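Local coordinates for protein snaclec rhodocytin subunit alpha (PDB 3BX4) that triggers platelet aggregation as a snake-venom toxin by binding the platelet receptor CLEC-2, which leads to Syk recruitment and platelet activation, at residues 30-35 against 129-134; 67-72 against 119-124. All blocks are in the same frame, centred on the assembly; numbering follows the deposited sequence.

Contact 1: residues 30-35 against 129-134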
ATOM      1  N   GLU C  30      -1.418  -4.925  11.288  1.00 13.01           N
ATOM      2  CA  GLU C  30      -0.203  -4.135  11.696  1.00 12.94           C
ATOM      3  C   GLU C  30      -0.609  -2.944  12.550  1.00 13.51           C
ATOM      4  O   GLU C  30       0.016  -2.678  13.579  1.00 13.25           O
ATOM      5  CB  GLU C  30       0.617  -3.705  10.457  1.00 13.70           C
ATOM      6  CG  GLU C  30       1.828  -2.779  10.776  1.00 15.57           C
ATOM      7  CD  GLU C  30       2.980  -3.466  11.469  1.00 18.23           C
ATOM      8  OE1 GLU C  30       3.064  -4.712  11.584  1.00 13.57           O
ATOM      9  OE2 GLU C  30       3.871  -2.682  11.907  1.00 20.26           O
ATOM     10  N   LYS C  31      -1.639  -2.200  12.140  1.00 13.43           N
ATOM     11  CA  LYS C  31      -2.173  -1.065  12.963  1.00 12.25           C
ATOM     12  C   LYS C  31      -2.610  -1.486  14.362  1.00 13.43           C
ATOM     13  O   LYS C  31      -2.371  -0.844  15.369  1.00 13.24           O
ATOM     14  CB  LYS C  31      -3.367  -0.326  12.259  1.00 14.37           C
ATOM     15  CG  LYS C  31      -2.975   0.398  10.998  1.00 20.30           C
ATOM     16  CD  LYS C  31      -3.904   1.544  10.656  1.00 24.87           C
ATOM     17  CE  LYS C  31      -5.322   1.249  10.708  1.00 27.85           C
ATOM     18  NZ  LYS C  31      -6.026   2.337   9.855  1.00 24.21           N
ATOM     19  N   PHE C  32      -3.331  -2.616  14.453  1.00 11.10           N
ATOM     20  CA  PHE C  32      -3.726  -3.125  15.717  1.00 11.72           C
ATOM     21  C   PHE C  32      -2.545  -3.499  16.612  1.00 12.46           C
ATOM     22  O   PHE C  32      -2.548  -3.151  17.749  1.00 13.61           O
ATOM     23  CB  PHE C  32      -4.668  -4.343  15.502  1.00 12.15           C
ATOM     24  CG  PHE C  32      -5.118  -4.997  16.750  1.00 12.88           C
ATOM     25  CD1 PHE C  32      -6.367  -4.675  17.311  1.00 16.43           C
ATOM     26  CD2 PHE C  32      -4.354  -6.018  17.333  1.00 17.06           C
ATOM     27  CE1 PHE C  32      -6.803  -5.326  18.470  1.00 15.96           C
ATOM     28  CE2 PHE C  32      -4.756  -6.662  18.506  1.00 19.83           C
ATOM     29  CZ  PHE C  32      -6.028  -6.321  19.064  1.00 16.43           C
ATOM     30  N   CYS C  33      -1.494  -4.101  16.031  1.00 11.51           N
ATOM     31  CA  CYS C  33      -0.367  -4.437  16.830  1.00 11.82           C
ATOM     32  C   CYS C  33       0.306  -3.155  17.348  1.00 10.70           C
ATOM     33  O   CYS C  33       0.724  -3.162  18.517  1.00 11.06           O
ATOM     34  CB  CYS C  33       0.623  -5.199  15.990  1.00 11.86           C
ATOM     35  SG  CYS C  33       0.100  -6.905  15.528  1.00 13.31           S
ATOM     36  N   ARG C  34       0.329  -2.123  16.512  1.00 13.37           N
ATOM     37  CA  ARG C  34       1.037  -0.869  16.958  1.00 12.06           C
ATOM     38  C   ARG C  34       0.286  -0.202  18.096  1.00 13.21           C
ATOM     39  O   ARG C  34       0.800   0.546  18.885  1.00 14.33           O
ATOM     40  CB  ARG C  34       1.132   0.148  15.812  1.00 12.91           C
ATOM     41  CG  ARG C  34       1.914  -0.293  14.661  1.00 16.52           C
ATOM     42  CD  ARG C  34       3.440  -0.123  15.004  1.00 15.55           C
ATOM     43  NE  ARG C  34       3.848   1.280  15.411  1.00 16.17           N
ATOM     44  CZ  ARG C  34       4.319   2.218  14.549  1.00 18.90           C
ATOM     45  NH1 ARG C  34       4.361   1.999  13.247  1.00 18.38           N
ATOM     46  NH2 ARG C  34       4.714   3.452  14.974  1.00 18.82           N
ATOM     47  N   ALA C  35      -1.033  -0.541  18.244  1.00 10.97           N
ATOM     48  CA  ALA C  35      -1.818  -0.019  19.331  1.00 12.76           C
ATOM     49  C   ALA C  35      -1.757  -0.836  20.637  1.00 12.14           C
ATOM     50  O   ALA C  35      -2.394  -0.463  21.656  1.00 13.58           O
ATOM     51  CB  ALA C  35      -3.262   0.123  18.858  1.00 13.54           C
ATOM     52  N   PHE C 129      -3.810 -13.134  13.007  1.00 11.93           N
ATOM     53  CA  PHE C 129      -2.422 -12.562  12.865  1.00 10.97           C
ATOM     54  C   PHE C 129      -1.655 -12.738  14.158  1.00 10.13           C
ATOM     55  O   PHE C 129      -2.159 -12.999  15.214  1.00 10.06           O
ATOM     56  CB  PHE C 129      -2.545 -11.085  12.475  1.00 11.85           C
ATOM     57  CG  PHE C 129      -3.337 -10.256  13.410  1.00 12.44           C
ATOM     58  CD1 PHE C 129      -4.745 -10.115  13.259  1.00 14.66           C
ATOM     59  CD2 PHE C 129      -2.757  -9.594  14.479  1.00 10.08           C
ATOM     60  CE1 PHE C 129      -5.482  -9.344  14.145  1.00 15.81           C
ATOM     61  CE2 PHE C 129      -3.497  -8.828  15.369  1.00 10.77           C
ATOM     62  CZ  PHE C 129      -4.920  -8.710  15.209  1.00 13.23           C
ATOM     63  N   VAL C 130      -0.308 -12.500  14.156  1.00  9.19           N
ATOM     64  CA  VAL C 130       0.338 -12.649  15.419  1.00  9.83           C
ATOM     65  C   VAL C 130       1.187 -11.334  15.618  1.00  9.65           C
ATOM     66  O   VAL C 130       1.794 -10.923  14.608  1.00 12.32           O
ATOM     67  CB  VAL C 130       1.388 -13.853  15.384  1.00 12.18           C
ATOM     68  CG1 VAL C 130       2.192 -13.859  16.656  1.00 12.84           C
ATOM     69  CG2 VAL C 130       0.603 -15.219  15.198  1.00 13.98           C
ATOM     70  N   CYS C 131       1.077 -10.738  16.812  1.00 10.74           N
ATOM     71  CA  CYS C 131       1.878  -9.494  17.195  1.00 10.84           C
ATOM     72  C   CYS C 131       3.101  -9.960  17.965  1.00 12.86           C
ATOM     73  O   CYS C 131       3.101 -10.939  18.685  1.00 12.27           O
ATOM     74  CB  CYS C 131       1.107  -8.481  18.089  1.00 13.56           C
ATOM     75  SG  CYS C 131      -0.438  -7.885  17.241  1.00 16.88           S
ATOM     76  N   LYS C 132       4.167  -9.174  17.824  1.00 13.08           N
ATOM     77  CA  LYS C 132       5.475  -9.436  18.514  1.00 12.65           C
ATOM     78  C   LYS C 132       5.808  -8.086  19.110  1.00 13.20           C
ATOM     79  O   LYS C 132       5.718  -7.055  18.414  1.00 14.61           O
ATOM     80  CB  LYS C 132       6.532  -9.909  17.501  1.00 11.98           C
ATOM     81  CG  LYS C 132       8.034  -9.916  18.010  1.00 13.87           C
ATOM     82  CD  LYS C 132       8.842 -10.536  16.936  1.00 13.40           C
ATOM     83  CE  LYS C 132      10.390 -10.533  17.298  1.00 14.07           C
ATOM     84  NZ  LYS C 132      11.156 -11.088  16.181  1.00 14.41           N
ATOM     85  N   LEU C 133       6.231  -8.091  20.374  1.00 14.45           N
ATOM     86  CA  LEU C 133       6.569  -6.885  21.110  1.00 16.31           C
ATOM     87  C   LEU C 133       7.953  -7.008  21.791  1.00 16.74           C
ATOM     88  O   LEU C 133       8.291  -8.051  22.288  1.00 14.68           O
ATOM     89  CB  LEU C 133       5.501  -6.718  22.185  1.00 16.90           C
ATOM     90  CG  LEU C 133       5.619  -5.693  23.242  1.00 18.07           C
ATOM     91  CD1 LEU C 133       5.340  -4.338  22.496  1.00 20.15           C
ATOM     92  CD2 LEU C 133       4.610  -5.906  24.379  1.00 20.58           C
ATOM     93  N   LEU C 134       8.729  -5.916  21.808  1.00 18.20           N
ATOM     94  CA  LEU C 134       9.894  -5.818  22.684  1.00 20.73           C
ATOM     95  C   LEU C 134       9.463  -4.886  23.815  1.00 21.45           C
ATOM     96  O   LEU C 134       9.235  -3.681  23.568  1.00 21.67           O
ATOM     97  CB  LEU C 134      11.085  -5.236  21.907  1.00 19.28           C
ATOM     98  CG  LEU C 134      12.331  -5.094  22.795  1.00 23.76           C
ATOM     99  CD1 LEU C 134      12.902  -6.495  23.105  1.00 23.65           C
ATOM    100  CD2 LEU C 134      13.311  -4.200  22.007  1.00 24.11           C
TER
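Cys33, in the last turn of helix 26-34, and Cys131, on strand 127-133, are joined by a disulfide of the C-type lectin-like fold that ties this helix to the strand near the C-terminus. The two SG atoms lie 2.0 Å apart and the bridge turns through a chi3 of -80°. In both cysteines SG stands anti to the carbonyl carbon (chi1 -71° for Cys33), and the bonds from CA to CB point from helix and strand toward each other. There the CA atoms of Cys33 and Cys131 are 5.5 Å apart, and no hydrogen bond links the two segments.

Beside the bridge, Phe129 and Phe32 form an offset edge-to-face pair with ring planes at 73°. The edge of Phe129 is turned toward the face of Phe32, offset so that the contact falls at Phe32 CD2, 3.5 Å from Phe129 CZ. Leu42 packs against both Cys33 and Phe129, and Phe20 adds a third ring, edge-to-face with Phe32 and at a small angle to Phe129. The cluster is thus an apolar seam between helix and sheet, while on the helix Arg34 makes a salt bridge to Glu80 of a second copy of this subunit. Disulfide and rings also meet directly, in a sulfur-aromatic contact in which Cys33 SG approaches Phe129 CD2 obliquely at 4.1 Å.

Contact 2: residues 67-72 against 119-124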
ATOM      1  N   GLU C  67      -8.701 -21.526  10.794  1.00 30.45           N
ATOM      2  CA  GLU C  67      -8.094 -20.450  10.005  1.00 25.88           C
ATOM      3  C   GLU C  67      -7.103 -21.054   8.965  1.00 23.55           C
ATOM      4  O   GLU C  67      -6.340 -21.957   9.332  1.00 24.16           O
ATOM      5  CB  GLU C  67      -7.374 -19.469  10.952  1.00 26.02           C
ATOM      6  CG  GLU C  67      -6.595 -18.423  10.228  1.00 25.91           C
ATOM      7  CD  GLU C  67      -7.468 -17.438   9.443  1.00 24.60           C
ATOM      8  OE1 GLU C  67      -7.995 -16.457  10.049  1.00 24.47           O
ATOM      9  OE2 GLU C  67      -7.553 -17.619   8.215  1.00 25.47           O
ATOM     10  N   ASP C  68      -7.089 -20.547   7.713  1.00 18.01           N
ATOM     11  CA  ASP C  68      -6.171 -21.053   6.707  1.00 17.99           C
ATOM     12  C   ASP C  68      -4.891 -20.264   6.631  1.00 15.36           C
ATOM     13  O   ASP C  68      -3.866 -20.772   6.159  1.00 16.56           O
ATOM     14  CB  ASP C  68      -6.758 -21.172   5.293  1.00 19.16           C
ATOM     15  CG  ASP C  68      -7.575 -19.978   4.841  1.00 23.04           C
ATOM     16  OD1 ASP C  68      -7.754 -18.970   5.599  1.00 23.95           O
ATOM     17  OD2 ASP C  68      -8.039 -20.074   3.639  1.00 24.51           O
ATOM     18  N   TYR C  69      -4.990 -19.012   7.028  1.00 14.90           N
ATOM     19  CA  TYR C  69      -3.764 -18.119   6.939  1.00 11.87           C
ATOM     20  C   TYR C  69      -3.669 -17.272   8.177  1.00 13.25           C
ATOM     21  O   TYR C  69      -4.677 -16.901   8.775  1.00 14.42           O
ATOM     22  CB  TYR C  69      -3.831 -17.171   5.743  1.00 13.43           C
ATOM     23  CG  TYR C  69      -3.760 -17.888   4.428  1.00 14.92           C
ATOM     24  CD1 TYR C  69      -2.541 -18.306   3.866  1.00 16.08           C
ATOM     25  CD2 TYR C  69      -4.928 -18.217   3.763  1.00 13.93           C
ATOM     26  CE1 TYR C  69      -2.516 -19.002   2.646  1.00 17.70           C
ATOM     27  CE2 TYR C  69      -4.894 -18.897   2.534  1.00 16.24           C
ATOM     28  CZ  TYR C  69      -3.696 -19.278   1.996  1.00 19.87           C
ATOM     29  OH  TYR C  69      -3.727 -19.989   0.802  1.00 21.85           O
ATOM     30  N   VAL C  70      -2.414 -16.939   8.597  1.00 12.44           N
ATOM     31  CA  VAL C  70      -2.256 -16.085   9.734  1.00 10.77           C
ATOM     32  C   VAL C  70      -1.179 -15.045   9.308  1.00 12.63           C
ATOM     33  O   VAL C  70      -0.118 -15.480   8.901  1.00 12.39           O
ATOM     34  CB  VAL C  70      -1.769 -16.905  10.972  1.00 12.99           C
ATOM     35  CG1 VAL C  70      -1.246 -15.914  12.078  1.00 13.07           C
ATOM     36  CG2 VAL C  70      -2.907 -17.916  11.474  1.00 12.47           C
ATOM     37  N   TRP C  71      -1.516 -13.764   9.370  1.00 10.82           N
ATOM     38  CA  TRP C  71      -0.540 -12.697   8.888  1.00 10.56           C
ATOM     39  C   TRP C  71       0.620 -12.660   9.805  1.00 11.21           C
ATOM     40  O   TRP C  71       0.481 -12.729  11.000  1.00 11.86           O
ATOM     41  CB  TRP C  71      -1.227 -11.343   8.923  1.00 11.09           C
ATOM     42  CG  TRP C  71      -2.316 -11.175   7.878  1.00 10.92           C
ATOM     43  CD1 TRP C  71      -3.659 -10.770   8.105  1.00 12.82           C
ATOM     44  CD2 TRP C  71      -2.196 -11.344   6.469  1.00 11.84           C
ATOM     45  NE1 TRP C  71      -4.309 -10.663   6.914  1.00 12.17           N
ATOM     46  CE2 TRP C  71      -3.468 -11.013   5.880  1.00 11.69           C
ATOM     47  CE3 TRP C  71      -1.166 -11.757   5.631  1.00 11.65           C
ATOM     48  CZ2 TRP C  71      -3.695 -11.110   4.465  1.00 10.63           C
ATOM     49  CZ3 TRP C  71      -1.344 -11.802   4.257  1.00 11.70           C
ATOM     50  CH2 TRP C  71      -2.629 -11.477   3.653  1.00 14.12           C
ATOM     51  N   ILE C  72       1.817 -12.410   9.200  1.00 11.49           N
ATOM     52  CA  ILE C  72       3.025 -12.075   9.970  1.00 12.38           C
ATOM     53  C   ILE C  72       3.572 -10.835   9.265  1.00 11.95           C
ATOM     54  O   ILE C  72       2.973 -10.339   8.320  1.00 11.97           O
ATOM     55  CB  ILE C  72       4.077 -13.270   9.989  1.00 10.68           C
ATOM     56  CG1 ILE C  72       4.398 -13.720   8.548  1.00 10.73           C
ATOM     57  CG2 ILE C  72       3.545 -14.421  10.887  1.00 13.14           C
ATOM     58  CD1 ILE C  72       5.611 -14.733   8.532  1.00 13.54           C
ATOM     59  N   VAL C 119       4.379 -17.862   3.066  1.00 17.36           N
ATOM     60  CA  VAL C 119       3.766 -17.768   1.751  1.00 17.35           C
ATOM     61  C   VAL C 119       3.336 -16.287   1.547  1.00 16.69           C
ATOM     62  O   VAL C 119       3.153 -15.601   2.531  1.00 15.53           O
ATOM     63  CB  VAL C 119       2.530 -18.718   1.617  1.00 19.30           C
ATOM     64  CG1 VAL C 119       2.947 -20.187   1.872  1.00 20.77           C
ATOM     65  CG2 VAL C 119       1.413 -18.355   2.563  1.00 20.01           C
ATOM     66  N   ASN C 120       3.199 -15.825   0.305  1.00 15.97           N
ATOM     67  CA  ASN C 120       2.640 -14.518   0.054  1.00 15.22           C
ATOM     68  C   ASN C 120       1.153 -14.658  -0.224  1.00 15.45           C
ATOM     69  O   ASN C 120       0.700 -15.678  -0.792  1.00 16.34           O
ATOM     70  CB  ASN C 120       3.400 -13.699  -1.022  1.00 16.79           C
ATOM     71  CG  ASN C 120       3.331 -14.305  -2.419  1.00 16.91           C
ATOM     72  OD1 ASN C 120       3.634 -15.487  -2.625  1.00 19.35           O
ATOM     73  ND2 ASN C 120       2.925 -13.479  -3.386  1.00 18.86           N
ATOM     74  N   TYR C 121       0.391 -13.671   0.206  1.00 14.25           N
ATOM     75  CA  TYR C 121      -1.080 -13.796  -0.038  1.00 14.30           C
ATOM     76  C   TYR C 121      -1.663 -12.410  -0.198  1.00 15.54           C
ATOM     77  O   TYR C 121      -1.005 -11.397  -0.133  1.00 15.26           O
ATOM     78  CB  TYR C 121      -1.757 -14.582   1.104  1.00 15.69           C
ATOM     79  CG  TYR C 121      -2.993 -15.371   0.642  1.00 16.15           C
ATOM     80  CD1 TYR C 121      -4.237 -15.178   1.250  1.00 18.85           C
ATOM     81  CD2 TYR C 121      -2.912 -16.281  -0.438  1.00 16.73           C
ATOM     82  CE1 TYR C 121      -5.404 -15.897   0.774  1.00 18.01           C
ATOM     83  CE2 TYR C 121      -4.094 -17.009  -0.911  1.00 18.54           C
ATOM     84  CZ  TYR C 121      -5.278 -16.813  -0.246  1.00 18.73           C
ATOM     85  OH  TYR C 121      -6.411 -17.479  -0.719  1.00 24.58           O
ATOM     86  N   TYR C 122      -2.982 -12.338  -0.340  1.00 13.93           N
ATOM     87  CA  TYR C 122      -3.629 -11.124  -0.730  1.00 14.05           C
ATOM     88  C   TYR C 122      -3.834 -10.188   0.479  1.00 14.82           C
ATOM     89  O   TYR C 122      -4.608 -10.462   1.373  1.00 12.62           O
ATOM     90  CB  TYR C 122      -5.021 -11.567  -1.265  1.00 13.13           C
ATOM     91  CG  TYR C 122      -4.859 -12.383  -2.519  1.00 14.70           C
ATOM     92  CD1 TYR C 122      -4.955 -13.779  -2.500  1.00 15.56           C
ATOM     93  CD2 TYR C 122      -4.526 -11.749  -3.719  1.00 17.57           C
ATOM     94  CE1 TYR C 122      -4.798 -14.555  -3.697  1.00 16.08           C
ATOM     95  CE2 TYR C 122      -4.384 -12.465  -4.868  1.00 19.14           C
ATOM     96  CZ  TYR C 122      -4.529 -13.854  -4.865  1.00 20.38           C
ATOM     97  OH  TYR C 122      -4.303 -14.508  -6.044  1.00 22.24           O
ATOM     98  N   CYS C 123      -3.117  -9.060   0.498  1.00 15.11           N
ATOM     99  CA  CYS C 123      -3.123  -8.111   1.640  1.00 15.80           C
ATOM    100  C   CYS C 123      -4.463  -7.648   2.177  1.00 14.71           C
ATOM    101  O   CYS C 123      -4.609  -7.431   3.354  1.00 14.11           O
ATOM    102  CB  CYS C 123      -2.385  -6.844   1.215  1.00 17.54           C
ATOM    103  SG  CYS C 123      -0.607  -7.128   0.853  1.00 21.15           S
ATOM    104  N   GLU C 124      -5.441  -7.548   1.288  1.00 14.26           N
ATOM    105  CA  GLU C 124      -6.760  -6.998   1.653  1.00 17.08           C
ATOM    106  C   GLU C 124      -7.684  -8.052   2.204  1.00 15.03           C
ATOM    107  O   GLU C 124      -8.811  -7.673   2.602  1.00 16.41           O
ATOM    108  CB  GLU C 124      -7.396  -6.284   0.444  1.00 17.55           C
ATOM    109  CG  GLU C 124      -6.613  -5.000   0.077  1.00 24.26           C
ATOM    110  CD  GLU C 124      -6.391  -3.964   1.257  1.00 34.66           C
ATOM    111  OE1 GLU C 124      -7.271  -3.751   2.125  1.00 36.96           O
ATOM    112  OE2 GLU C 124      -5.304  -3.317   1.305  1.00 40.40           O
TER
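Tyr69 and Tyr121 stack face to face where strand 69-76 passes strand 118-121 in the C-type lectin-like fold. The two strand segments run at 95° to each other with their axes 9.3 Å apart; strand 106-110 pairs with both strands, no hydrogen bond crosses between the two segments, and the contact is made by packing.

Ahead of the stack, Glu67 braces the start of the strand: its OE2 accepts the backbone N-H of Tyr69 in a nearly straight bond of 3.1 Å between Tyr69 N and Glu67 OE2. The same oxygen also takes a bond from His127, whose ring meets Tyr69 edge-to-face.

Tyr69 then lays its ring against that of Tyr121, with planes at 19° and centroids 4.0 Å apart; the two side chains cross at about a right angle. Its CE2 comes within 3.5 Å of Tyr121 CZ, and its OH lies 3.5 Å from Tyr121 CE2, across the stack. At the edge of the Tyr69 ring, CE1 touches Val119 CG2 at 4.0 Å. The opposite face of Tyr121 receives CD1 of Tyr122, whose own ring turns its edge to Tyr121, so the Tyr121 ring is sandwiched between Tyr69 and Tyr122.

Two residues on, the side chain of Trp71 leaves the backbone with CG anti to its carbonyl carbon (chi1 -70°), and the six-membered end of its indole meets the end of strand 118-121 and the residues that follow it. CH2 packs on Tyr121 CB, and NE1 is held by the carbonyl oxygen of Gln125. Cys123, in the same loop, is bonded to Cys106 of strand 106-110. The rim of the indole points at a backbone carbonyl: Tyr122 O lies in the ring plane, 3.2 Å from Trp71 CH2.

How the contacts relate
The centres of contacts 1 and 2 are 15 Å apart, within a single C-type lectin-like domain. Contact 1 spans the longer interval, from helix 26-34 to strand 127-133, and both segments of contact 2 fall between its two ends in sequence. The contacts share one sheet, in which strands 69-76 and 127-133 are parallel neighbours. They touch there: Val130 N lies 3.3 Å from Trp71 O, a probable hydrogen bond, while Val70 CG1 packs on Phe129 CA and Val130 CG2. Strand 127-133 therefore links the helix-side disulfide of contact 1 to the aromatic packing of contact 2, whose second strand, 118-121, immediately precedes it among the strands of the chain.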